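Local coordinates for carbohydrate binding module (Uncultured bacterium, PDB 2W3J), which probably binds uronic acid sugars, as a calcium-containing carbohydrate-binding module of family 35, at residues G10-S15 against A39-S44; I78-F83 against V95-P100; R68-N74 against S107-E113; S65-A69 against D116-N120. All coordinates share one frame. Where two conformers were deposited one is given. Residues are numbered along the deposited sequence.

Contact 1 (G10-S15 against A39-S44)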
loop_
_atom_site.group_PDB
_atom_site.type_symbol
_atom_site.label_atom_id
_atom_site.label_comp_id
_atom_site.label_asym_id
_atom_site.label_seq_id
_atom_site.Cartn_x
_atom_site.Cartn_y
_atom_site.Cartn_z
ATOM N N GLY A 10 -2.718 -12.281 1.341
ATOM C CA GLY A 10 -2.687 -11.234 0.323
ATOM C C GLY A 10 -1.508 -10.293 0.600
ATOM O O GLY A 10 -1.101 -9.536 -0.276
ATOM N N PHE A 11 -0.973 -10.345 1.815
ATOM C CA PHE A 11 0.191 -9.516 2.174
ATOM C C PHE A 11 1.457 -10.335 2.046
ATOM O O PHE A 11 1.566 -11.376 2.669
ATOM C CB PHE A 11 0.061 -8.986 3.604
ATOM C CG PHE A 11 1.211 -8.103 4.009
ATOM C CD1 PHE A 11 1.185 -6.747 3.697
ATOM C CD2 PHE A 11 2.305 -8.628 4.681
ATOM C CE1 PHE A 11 2.241 -5.908 4.048
ATOM C CE2 PHE A 11 3.382 -7.775 5.037
ATOM C CZ PHE A 11 3.324 -6.419 4.697
ATOM N N CYS A 12 2.417 -9.876 1.244
ATOM C CA CYS A 12 3.598 -10.691 0.944
ATOM C C CYS A 12 4.831 -10.322 1.738
ATOM O O CYS A 12 5.461 -11.188 2.341
ATOM C CB CYS A 12 3.950 -10.611 -0.542
ATOM S SG CYS A 12 2.550 -11.126 -1.586
ATOM N N SER A 13 5.210 -9.060 1.693
ATOM C CA SER A 13 6.492 -8.666 2.293
ATOM C C SER A 13 6.507 -7.171 2.514
ATOM O O SER A 13 5.738 -6.420 1.916
ATOM C CB SER A 13 7.694 -9.086 1.391
ATOM O OG SER A 13 7.678 -8.382 0.165
ATOM N N ASN A 14 7.414 -6.737 3.385
ATOM C CA ASN A 14 7.617 -5.317 3.617
ATOM C C ASN A 14 9.038 -5.079 4.081
ATOM O O ASN A 14 9.617 -5.906 4.817
ATOM C CB ASN A 14 6.691 -4.761 4.726
ATOM C CG ASN A 14 6.868 -5.473 6.069
ATOM O OD1 ASN A 14 6.404 -6.591 6.239
ATOM N ND2 ASN A 14 7.506 -4.802 7.049
ATOM N N SER A 15 9.561 -3.945 3.667
ATOM C CA SER A 15 10.756 -3.406 4.299
ATOM C C SER A 15 10.422 -2.946 5.710
ATOM O O SER A 15 9.268 -2.646 6.038
ATOM C CB SER A 15 11.266 -2.228 3.471
ATOM O OG SER A 15 11.627 -2.698 2.194
ATOM N N ALA A 39 12.513 1.315 -0.282
ATOM C CA ALA A 39 11.750 0.585 0.736
ATOM C C ALA A 39 10.366 0.258 0.119
ATOM O O ALA A 39 9.734 1.121 -0.479
ATOM C CB ALA A 39 11.573 1.425 1.983
ATOM N N SER A 40 9.926 -0.984 0.316
ATOM C CA SER A 40 8.740 -1.490 -0.379
ATOM C C SER A 40 7.780 -2.310 0.452
ATOM O O SER A 40 8.126 -2.847 1.506
ATOM C CB SER A 40 9.163 -2.367 -1.560
ATOM O OG SER A 40 9.832 -3.541 -1.129
ATOM N N ILE A 41 6.566 -2.448 -0.084
ATOM C CA ILE A 41 5.573 -3.373 0.439
ATOM C C ILE A 41 5.014 -4.082 -0.794
ATOM O O ILE A 41 4.856 -3.447 -1.856
ATOM C CB ILE A 41 4.440 -2.624 1.103
ATOM C CG1 ILE A 41 4.955 -1.864 2.314
ATOM C CG2 ILE A 41 3.360 -3.644 1.536
ATOM C CD1 ILE A 41 3.871 -0.879 2.907
ATOM N N VAL A 42 4.748 -5.382 -0.658
ATOM C CA VAL A 42 4.230 -6.191 -1.772
ATOM C C VAL A 42 2.978 -6.926 -1.335
ATOM O O VAL A 42 2.947 -7.532 -0.255
ATOM C CB VAL A 42 5.275 -7.245 -2.206
ATOM C CG1 VAL A 42 4.723 -8.123 -3.335
ATOM C CG2 VAL A 42 6.577 -6.533 -2.664
ATOM N N TRP A 43 1.965 -6.898 -2.203
ATOM C CA TRP A 43 0.706 -7.609 -1.994
ATOM C C TRP A 43 0.425 -8.515 -3.199
ATOM O O TRP A 43 1.020 -8.326 -4.283
ATOM C CB TRP A 43 -0.442 -6.622 -1.924
ATOM C CG TRP A 43 -0.414 -5.640 -0.743
ATOM C CD1 TRP A 43 -0.927 -5.851 0.514
ATOM C CD2 TRP A 43 0.098 -4.306 -0.760
ATOM N NE1 TRP A 43 -0.778 -4.694 1.276
ATOM C CE2 TRP A 43 -0.157 -3.740 0.514
ATOM C CE3 TRP A 43 0.709 -3.514 -1.744
ATOM C CZ2 TRP A 43 0.200 -2.434 0.836
ATOM C CZ3 TRP A 43 1.070 -2.203 -1.416
ATOM C CH2 TRP A 43 0.821 -1.683 -0.130
ATOM N N SER A 44 -0.476 -9.483 -3.006
ATOM C CA SER A 44 -0.870 -10.396 -4.110
ATOM C C SER A 44 -2.388 -10.521 -4.069
ATOM O O SER A 44 -2.963 -10.782 -3.005
ATOM C CB SER A 44 -0.246 -11.775 -3.896
ATOM O OG SER A 44 -0.572 -12.705 -4.956
HETATM O O HOH W 1 9.052 -5.815 0.372
#
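G10 leads into the strand pair: its O accepts a hydrogen bond from S44 N (2.8 Å) and also receives W43 CA in a CA-H...O contact (3.2 Å). Its phi of 101° puts it in a backbone region that glycine tolerates best. At F11, a non-hydrogen-bonded pair with W43, the edge of the phenyl ring is turned toward the face of the indole (offset edge-to-face, the centroids of the F11 ring and of the five-membered ring of W43 5.5 Å apart, planes at 80°). F11 CE1 also packs on I41 CG2 (3.6 Å). C12 breaks the register. C12 N gives V42 O a short bond of 2.8 Å, S13 N adds a weak one to the same oxygen (3.4 Å), and C12 CB rests on V42 CG1 (3.8 Å). S13 O then accepts from V42 N (2.9 Å), while a water links S13 OG (2.9 Å) with S40 OG (2.8 Å). N14 pairs with I41, their CA atoms 4.2 Å apart, and N14 ND2 bonds S15 O (3.0 Å). S15 ends the run with two bonds to one residue, S15 N to S40 O (2.8 Å) and S40 N to S15 OG (3.1 Å). F11, N14 and I41 touch I31, and W43 reaches I124. With C12 and S13 both facing V42, this is a classic beta bulge in an antiparallel pair of a beta-sandwich.

Contact 2 (I78-F83 against V95-P100)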
loop_
_atom_site.group_PDB
_atom_site.type_symbol
_atom_site.label_atom_id
_atom_site.label_comp_id
_atom_site.label_asym_id
_atom_site.label_seq_id
_atom_site.Cartn_x
_atom_site.Cartn_y
_atom_site.Cartn_z
ATOM N N ILE A 78 3.082 2.284 -12.381
ATOM C CA ILE A 78 1.804 2.844 -12.774
ATOM C C ILE A 78 1.720 4.328 -12.505
ATOM O O ILE A 78 1.318 5.110 -13.372
ATOM C CB ILE A 78 0.613 2.113 -12.070
ATOM C CG1 ILE A 78 0.622 0.614 -12.386
ATOM C CG2 ILE A 78 -0.719 2.763 -12.425
ATOM C CD1 ILE A 78 0.676 0.301 -13.886
ATOM N N LYS A 79 2.075 4.752 -11.299
ATOM C CA LYS A 79 1.946 6.151 -10.934
ATOM C C LYS A 79 2.741 6.442 -9.667
ATOM O O LYS A 79 2.902 5.566 -8.817
ATOM C CB LYS A 79 0.483 6.516 -10.683
ATOM C CG LYS A 79 0.299 8.007 -10.485
ATOM C CD LYS A 79 -1.133 8.398 -10.332
ATOM C CE LYS A 79 -1.224 9.871 -10.004
ATOM N NZ LYS A 79 -2.638 10.317 -9.884
ATOM N N THR A 80 3.222 7.673 -9.545
ATOM C CA THR A 80 3.917 8.094 -8.326
ATOM C C THR A 80 2.956 8.923 -7.541
ATOM O O THR A 80 2.335 9.821 -8.094
ATOM C CB THR A 80 5.178 8.915 -8.627
ATOM O OG1 THR A 80 6.086 8.071 -9.327
ATOM C CG2 THR A 80 5.839 9.361 -7.303
ATOM N N LEU A 81 2.787 8.581 -6.258
ATOM C CA LEU A 81 1.878 9.268 -5.369
ATOM C C LEU A 81 2.711 10.064 -4.371
ATOM O O LEU A 81 3.818 9.668 -4.042
ATOM C CB LEU A 81 1.000 8.261 -4.597
ATOM C CG LEU A 81 0.112 7.335 -5.443
ATOM C CD1 LEU A 81 -0.745 6.409 -4.555
ATOM C CD2 LEU A 81 -0.749 8.181 -6.328
ATOM N N ASP A 82 2.169 11.173 -3.906
ATOM C CA ASP A 82 2.914 12.123 -3.072
ATOM C C ASP A 82 3.023 11.675 -1.592
ATOM O O ASP A 82 4.077 11.826 -0.978
ATOM C CB ASP A 82 2.205 13.471 -3.120
ATOM C CG ASP A 82 3.078 14.615 -2.627
ATOM O OD1 ASP A 82 4.254 14.714 -3.076
ATOM O OD2 ASP A 82 2.577 15.420 -1.777
ATOM N N PHE A 83 1.912 11.176 -1.022
ATOM C CA PHE A 83 1.876 10.880 0.433
ATOM C C PHE A 83 2.317 12.062 1.293
ATOM O O PHE A 83 3.333 12.015 1.980
ATOM C CB PHE A 83 2.731 9.656 0.758
ATOM C CG PHE A 83 2.215 8.382 0.153
ATOM C CD1 PHE A 83 1.205 7.640 0.793
ATOM C CD2 PHE A 83 2.734 7.910 -1.034
ATOM C CE1 PHE A 83 0.733 6.424 0.228
ATOM C CE2 PHE A 83 2.248 6.727 -1.611
ATOM C CZ PHE A 83 1.248 5.990 -0.975
ATOM N N VAL A 95 -5.281 7.913 -0.099
ATOM C CA VAL A 95 -5.033 8.360 -1.462
ATOM C C VAL A 95 -5.588 7.293 -2.383
ATOM O O VAL A 95 -5.424 6.103 -2.127
ATOM C CB VAL A 95 -3.535 8.621 -1.739
ATOM C CG1 VAL A 95 -2.649 7.403 -1.437
ATOM C CG2 VAL A 95 -3.322 9.110 -3.209
ATOM N N ASN A 96 -6.259 7.721 -3.444
ATOM C CA ASN A 96 -6.815 6.777 -4.418
ATOM C C ASN A 96 -5.896 6.668 -5.625
ATOM O O ASN A 96 -5.235 7.638 -6.002
ATOM C CB ASN A 96 -8.204 7.236 -4.886
ATOM C CG ASN A 96 -9.266 7.058 -3.831
ATOM O OD1 ASN A 96 -9.134 6.233 -2.919
ATOM N ND2 ASN A 96 -10.334 7.826 -3.944
ATOM N N VAL A 97 -5.823 5.485 -6.218
ATOM C CA VAL A 97 -5.040 5.318 -7.432
ATOM C C VAL A 97 -5.727 4.255 -8.287
ATOM O O VAL A 97 -6.159 3.206 -7.779
ATOM C CB VAL A 97 -3.572 4.954 -7.116
ATOM C CG1 VAL A 97 -3.482 3.644 -6.340
ATOM C CG2 VAL A 97 -2.716 4.879 -8.374
ATOM N N ASP A 98 -5.855 4.533 -9.584
ATOM C CA ASP A 98 -6.404 3.546 -10.505
ATOM C C ASP A 98 -5.328 2.589 -10.985
ATOM O O ASP A 98 -4.227 3.005 -11.398
ATOM C CB ASP A 98 -7.094 4.233 -11.678
ATOM C CG ASP A 98 -8.400 4.921 -11.259
ATOM O OD1 ASP A 98 -8.925 4.607 -10.165
ATOM O OD2 ASP A 98 -8.894 5.791 -12.015
ATOM N N ILE A 99 -5.627 1.304 -10.935
ATOM C CA ILE A 99 -4.649 0.313 -11.329
ATOM C C ILE A 99 -5.227 -0.717 -12.321
ATOM O O ILE A 99 -6.351 -1.213 -12.133
ATOM C CB ILE A 99 -4.054 -0.404 -10.097
ATOM C CG1 ILE A 99 -5.148 -1.099 -9.277
ATOM C CG2 ILE A 99 -3.327 0.592 -9.190
ATOM C CD1 ILE A 99 -4.581 -2.041 -8.174
ATOM N N PRO A 100 -4.459 -1.037 -13.373
ATOM C CA PRO A 100 -4.876 -2.064 -14.319
ATOM C C PRO A 100 -4.585 -3.439 -13.764
ATOM O O PRO A 100 -3.446 -3.756 -13.438
ATOM C CB PRO A 100 -4.004 -1.779 -15.559
ATOM C CG PRO A 100 -2.708 -1.177 -14.971
ATOM C CD PRO A 100 -3.195 -0.367 -13.770
HETATM O O HOH W 2 -3.877 8.724 -8.075
#
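Two antiparallel strand segments run side by side here without a single direct hydrogen bond: their axes are 7.8 Å apart at closest, at 165°, and the nearest CA pair, I78 and I99, is separated by 7.1 Å. They belong to different sheets. Strand 93-101 is an outermost strand of the four-stranded sheet, and strand 76-81 pairs with strand 69-73 of the other, so the contact closes one side of the sandwich with side chains. A classic beta bulge, in which I78 and K79 both face V71, lets these two successive residues direct their CA-to-CB bonds toward 95-100. I78 CD1 packs on P100 CG (3.8 Å), I78 CG2 lies 3.7 Å from D98 O, and K79 CB is 4.3 Å from V97 CG2. L81 reaches across from its strand, its CD1 meeting V95 CG1 at 3.8 Å and V97 CB at 4.1 Å. Beyond the strand end, the F83 ring approaches V95, CE1 to CG1 3.9 Å, and meets F59 edge-to-face. T80 points away and bonds E113. The polar link across the gap runs through water: K79 NZ donates to a water 2.7 Å away, which donates to N96 O at 2.7 Å. The chemistry is thus mainly apolar, with no backbone pairing to fix a register; the two sheets meet here through apolar side chains and one water bridge.

Contact 3 (R68-N74 against S107-E113)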
loop_
_atom_site.group_PDB
_atom_site.type_symbol
_atom_site.label_atom_id
_atom_site.label_comp_id
_atom_site.label_asym_id
_atom_site.label_seq_id
_atom_site.Cartn_x
_atom_site.Cartn_y
_atom_site.Cartn_z
ATOM N N ARG A 68 7.129 10.494 -1.214
ATOM C CA ARG A 68 6.718 10.024 -2.535
ATOM C C ARG A 68 7.056 8.553 -2.741
ATOM O O ARG A 68 8.101 8.071 -2.317
ATOM C CB ARG A 68 7.325 10.931 -3.619
ATOM C CG ARG A 68 6.794 12.357 -3.524
ATOM C CD ARG A 68 7.254 13.270 -4.687
ATOM N NE ARG A 68 6.749 12.846 -5.996
ATOM C CZ ARG A 68 5.557 13.184 -6.479
ATOM N NH1 ARG A 68 4.723 13.916 -5.749
ATOM N NH2 ARG A 68 5.191 12.773 -7.682
ATOM N N ALA A 69 6.148 7.824 -3.408
ATOM C CA ALA A 69 6.359 6.401 -3.659
ATOM C C ALA A 69 5.640 6.010 -4.938
ATOM O O ALA A 69 4.615 6.582 -5.273
ATOM C CB ALA A 69 5.794 5.554 -2.513
ATOM N N THR A 70 6.141 4.999 -5.604
ATOM C CA THR A 70 5.555 4.564 -6.875
ATOM C C THR A 70 4.742 3.301 -6.684
ATOM O O THR A 70 5.201 2.366 -6.033
ATOM C CB THR A 70 6.646 4.264 -7.926
ATOM O OG1 THR A 70 7.598 5.334 -7.957
ATOM C CG2 THR A 70 6.033 4.019 -9.329
ATOM N N VAL A 71 3.562 3.280 -7.295
ATOM C CA VAL A 71 2.706 2.101 -7.320
ATOM C C VAL A 71 3.108 1.280 -8.555
ATOM O O VAL A 71 3.109 1.820 -9.673
ATOM C CB VAL A 71 1.227 2.510 -7.412
ATOM C CG1 VAL A 71 0.307 1.279 -7.537
ATOM C CG2 VAL A 71 0.849 3.364 -6.169
ATOM N N VAL A 72 3.523 0.036 -8.322
ATOM C CA VAL A 72 3.949 -0.887 -9.357
ATOM C C VAL A 72 2.918 -2.007 -9.443
ATOM O O VAL A 72 2.615 -2.638 -8.431
ATOM C CB VAL A 72 5.298 -1.506 -8.998
ATOM C CG1 VAL A 72 5.756 -2.507 -10.080
ATOM C CG2 VAL A 72 6.348 -0.395 -8.812
ATOM N N VAL A 73 2.391 -2.298 -10.633
ATOM C CA VAL A 73 1.394 -3.378 -10.702
ATOM C C VAL A 73 1.853 -4.365 -11.759
ATOM O O VAL A 73 2.146 -3.949 -12.893
ATOM C CB VAL A 73 -0.004 -2.821 -11.026
ATOM C CG1 VAL A 73 -1.022 -3.964 -11.184
ATOM C CG2 VAL A 73 -0.463 -1.807 -9.930
ATOM N N ASN A 74 1.995 -5.623 -11.366
ATOM C CA ASN A 74 2.519 -6.663 -12.260
ATOM C C ASN A 74 3.861 -6.269 -12.866
ATOM O O ASN A 74 4.082 -6.420 -14.082
ATOM C CB ASN A 74 1.487 -6.963 -13.334
ATOM C CG ASN A 74 0.238 -7.551 -12.752
ATOM O OD1 ASN A 74 -0.883 -7.205 -13.148
ATOM N ND2 ASN A 74 0.416 -8.438 -11.790
ATOM N N SER A 107 0.257 -8.754 -8.918
ATOM C CA SER A 107 1.086 -8.254 -7.812
ATOM C C SER A 107 0.942 -6.738 -7.759
ATOM O O SER A 107 0.783 -6.069 -8.790
ATOM C CB SER A 107 2.555 -8.656 -8.001
ATOM O OG SER A 107 3.049 -8.082 -9.198
ATOM N N ILE A 108 0.993 -6.169 -6.543
ATOM C CA ILE A 108 0.986 -4.749 -6.376
ATOM C C ILE A 108 2.154 -4.469 -5.429
ATOM O O ILE A 108 2.316 -5.172 -4.444
ATOM C CB ILE A 108 -0.298 -4.246 -5.687
ATOM C CG1 ILE A 108 -1.542 -4.571 -6.546
ATOM C CG2 ILE A 108 -0.185 -2.760 -5.431
ATOM C CD1 ILE A 108 -2.838 -3.987 -5.924
ATOM N N LYS A 109 2.986 -3.491 -5.790
ATOM C CA LYS A 109 4.115 -3.121 -4.948
ATOM C C LYS A 109 4.113 -1.600 -4.781
ATOM O O LYS A 109 3.767 -0.834 -5.694
ATOM C CB LYS A 109 5.438 -3.658 -5.555
ATOM C CG LYS A 109 6.703 -3.422 -4.722
ATOM C CD LYS A 109 7.933 -4.119 -5.422
ATOM C CE LYS A 109 9.209 -4.175 -4.517
ATOM N NZ LYS A 109 10.360 -4.964 -5.164
ATOM N N LEU A 110 4.494 -1.137 -3.587
ATOM C CA LEU A 110 4.643 0.268 -3.392
ATOM C C LEU A 110 6.111 0.487 -3.015
ATOM O O LEU A 110 6.628 -0.207 -2.122
ATOM C CB LEU A 110 3.748 0.708 -2.233
ATOM C CG LEU A 110 3.672 2.202 -1.911
ATOM C CD1 LEU A 110 2.996 3.031 -3.008
ATOM C CD2 LEU A 110 2.850 2.390 -0.607
ATOM N N VAL A 111 6.761 1.433 -3.694
ATOM C CA VAL A 111 8.232 1.552 -3.633
ATOM C C VAL A 111 8.639 2.999 -3.345
ATOM O O VAL A 111 8.298 3.922 -4.088
ATOM C CB VAL A 111 8.899 1.114 -4.976
ATOM C CG1 VAL A 111 10.458 1.232 -4.876
ATOM C CG2 VAL A 111 8.503 -0.338 -5.327
ATOM N N ALA A 112 9.385 3.205 -2.259
ATOM C CA ALA A 112 9.752 4.557 -1.846
ATOM C C ALA A 112 10.692 5.229 -2.862
ATOM O O ALA A 112 11.674 4.625 -3.286
ATOM C CB ALA A 112 10.478 4.507 -0.481
ATOM N N GLU A 113 10.406 6.482 -3.164
ATOM C CA GLU A 113 11.242 7.232 -4.093
ATOM C C GLU A 113 12.283 8.090 -3.410
ATOM O O GLU A 113 13.170 8.646 -4.086
ATOM C CB GLU A 113 10.380 8.120 -4.958
ATOM C CG GLU A 113 9.556 7.316 -5.913
ATOM C CD GLU A 113 9.125 8.135 -7.086
ATOM O OE1 GLU A 113 9.978 8.877 -7.606
ATOM O OE2 GLU A 113 7.940 8.033 -7.478
HETATM O O HOH W 3 4.319 -5.531 -9.133
#
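The carboxylate of E113 accepts a hydrogen bond from T70, OG1 to OE2 2.8 Å, and a second from T80 OG1, so one side chain ties together the strand ends of three neighbours. E113 N completes this corner by donating to R68 O (2.9 Å); the guanidinium of R68 instead forms a salt bridge with D82. Further along, the backbone bonds come in reciprocal couples: T70 N to V111 O (2.8 Å) and V111 N to T70 O (3.0 Å), then V72 N to K109 O and K109 N to V72 O, both 2.8 Å. N74 N to S107 O (2.9 Å) closes the row. This is regular antiparallel pairing without a bulge, the strands 4.4 Å apart at closest and at 159°, and it builds the middle of one sheet of the beta-sandwich typical of these carbohydrate-binding modules: strand 69-73 also pairs with 76-81, and 104-112 with 40-47. CA atoms of residues in non-hydrogen-bonded pairs make CA-H...O contacts, as A69 CA to V111 O (3.2 Å). A69, V71, V73, I108, L110 and A112 face the interior. There L110 CD1 lies 3.8 Å from both A69 CB and V71 CG2, and V71, V73 and I108 reach I99 of the opposing sheet. T70, V72, K109 and V111 occupy the other face, where V72 CG2 approaches V111 CG2 at 4.1 Å and V72 CB lies 4.1 Å from K109 CB.

Contact 4 (S65-A69 against D116-N120)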
loop_
_atom_site.group_PDB
_atom_site.type_symbol
_atom_site.label_atom_id
_atom_site.label_comp_id
_atom_site.label_asym_id
_atom_site.label_seq_id
_atom_site.Cartn_x
_atom_site.Cartn_y
_atom_site.Cartn_z
ATOM N N SER A 65 8.244 15.894 5.661
ATOM C CA SER A 65 7.977 16.079 4.250
ATOM C C SER A 65 7.076 14.982 3.671
ATOM O O SER A 65 6.777 13.993 4.351
ATOM C CB SER A 65 9.288 16.134 3.490
ATOM O OG SER A 65 9.869 14.837 3.461
ATOM N N ALA A 66 6.657 15.170 2.419
ATOM C CA ALA A 66 5.924 14.131 1.688
ATOM C C ALA A 66 6.844 12.931 1.535
ATOM O O ALA A 66 8.066 13.070 1.635
ATOM C CB ALA A 66 5.445 14.665 0.333
ATOM N N ARG A 67 6.278 11.732 1.370
ATOM C CA ARG A 67 7.082 10.535 1.182
ATOM C C ARG A 67 6.684 9.887 -0.124
ATOM O O ARG A 67 5.989 8.879 -0.165
ATOM C CB ARG A 67 6.878 9.569 2.340
ATOM C CG ARG A 67 7.470 10.140 3.627
ATOM C CD ARG A 67 7.497 9.126 4.749
ATOM N NE ARG A 67 7.866 9.802 6.003
ATOM C CZ ARG A 67 7.894 9.190 7.179
ATOM N NH1 ARG A 67 7.633 7.888 7.240
ATOM N NH2 ARG A 67 8.215 9.872 8.290
ATOM N N ARG A 68 7.129 10.494 -1.214
ATOM C CA ARG A 68 6.718 10.024 -2.535
ATOM C C ARG A 68 7.056 8.553 -2.741
ATOM O O ARG A 68 8.101 8.071 -2.317
ATOM C CB ARG A 68 7.325 10.931 -3.619
ATOM C CG ARG A 68 6.794 12.357 -3.524
ATOM C CD ARG A 68 7.254 13.270 -4.687
ATOM N NE ARG A 68 6.749 12.846 -5.996
ATOM C CZ ARG A 68 5.557 13.184 -6.479
ATOM N NH1 ARG A 68 4.723 13.916 -5.749
ATOM N NH2 ARG A 68 5.191 12.773 -7.682
ATOM N N ALA A 69 6.148 7.824 -3.408
ATOM C CA ALA A 69 6.359 6.401 -3.659
ATOM C C ALA A 69 5.640 6.010 -4.938
ATOM O O ALA A 69 4.615 6.582 -5.273
ATOM C CB ALA A 69 5.794 5.554 -2.513
ATOM N N ASP A 116 13.257 9.135 2.877
ATOM C CA ASP A 116 12.360 9.042 4.017
ATOM C C ASP A 116 11.549 7.753 4.011
ATOM O O ASP A 116 10.725 7.539 4.904
ATOM C CB ASP A 116 11.410 10.235 4.054
ATOM C CG ASP A 116 12.078 11.498 4.575
ATOM O OD1 ASP A 116 13.261 11.417 4.997
ATOM O OD2 ASP A 116 11.404 12.557 4.572
ATOM N N GLY A 117 11.787 6.885 3.028
ATOM C CA GLY A 117 11.004 5.633 2.912
ATOM C C GLY A 117 9.530 5.863 2.629
ATOM O O GLY A 117 9.123 6.918 2.121
ATOM N N LEU A 118 8.698 4.853 2.933
ATOM C CA LEU A 118 7.260 5.041 2.805
ATOM C C LEU A 118 6.641 5.755 4.012
ATOM O O LEU A 118 7.195 5.736 5.115
ATOM C CB LEU A 118 6.575 3.679 2.639
ATOM C CG LEU A 118 7.034 2.846 1.423
ATOM C CD1 LEU A 118 6.290 1.496 1.389
ATOM C CD2 LEU A 118 6.732 3.677 0.137
ATOM N N ALA A 119 5.499 6.394 3.784
ATOM C CA ALA A 119 4.583 6.728 4.879
ATOM C C ALA A 119 4.247 5.420 5.607
ATOM O O ALA A 119 4.483 4.316 5.096
ATOM C CB ALA A 119 3.317 7.352 4.335
ATOM N N ASN A 120 3.697 5.532 6.808
ATOM C CA ASN A 120 3.268 4.324 7.520
ATOM C C ASN A 120 2.025 3.829 6.805
ATOM O O ASN A 120 1.050 4.549 6.707
ATOM C CB ASN A 120 2.941 4.660 8.980
ATOM C CG ASN A 120 4.182 5.017 9.768
ATOM O OD1 ASN A 120 5.304 4.639 9.396
ATOM N ND2 ASN A 120 3.987 5.684 10.915
HETATM O O HOH W 4 10.945 12.739 1.418
HETATM O O HOH W 5 4.838 6.607 1.000
HETATM O O HOH W 6 7.566 6.218 9.594
HETATM O O HOH W 7 9.758 8.300 -0.207
#
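D116 starts the segment 116-120, its O over one face of the R67 guanidinium; D116 O is also 3.6 Å from R67 CD, and D116 CB lies 4.0 Å from R67 CG. A water donates to A66 O (2.9 Å from its oxygen) and, weakly, to D116 OD2 (3.2 Å). G117, at a positive phi of 64°, turns the chain; G117 O sits 3.5 Å from R67 CB and shares a water with R68 O. L118 O accepts a hydrogen bond from R67 NH1 (3.1 Å). The L118 side chain dips inward, CD2 touching A69 CB at 3.4 Å, while L118 N bonds OG1 of T33, a ligand of one bound calcium. A119 N donates to a water that in turn donates to R67 O, and N120 OD1 is joined to R67 NH1 through another. The extended R67 side chain therefore lies across the loop, with no carboxylate salt bridge between these segments. Since this side chain is about 4 Å from a bound calcium ion at its nearest, carbonyls and water hold it beside a calcium site.

Contacts 1 and 3 are neighbours in one sheet of the sandwich, centres about 10 Å apart, joined where strand 40-47 pairs with strand 104-112. Contact 2, with its centre about 8 Å from that of contact 3, links the edge strand 76-81 of this sheet to strand 93-101 of the opposing one. Contacts 1 and 2 lie on opposite sides of the chain's centre, their centres about 16 Å apart. Along the chain, contact 1 closes first; the first segments of contacts 4 and 3 then overlap at R68 and A69, and both contacts enclose contact 2. Contact 4 joins loops at one end of the sandwich, next to a bound calcium.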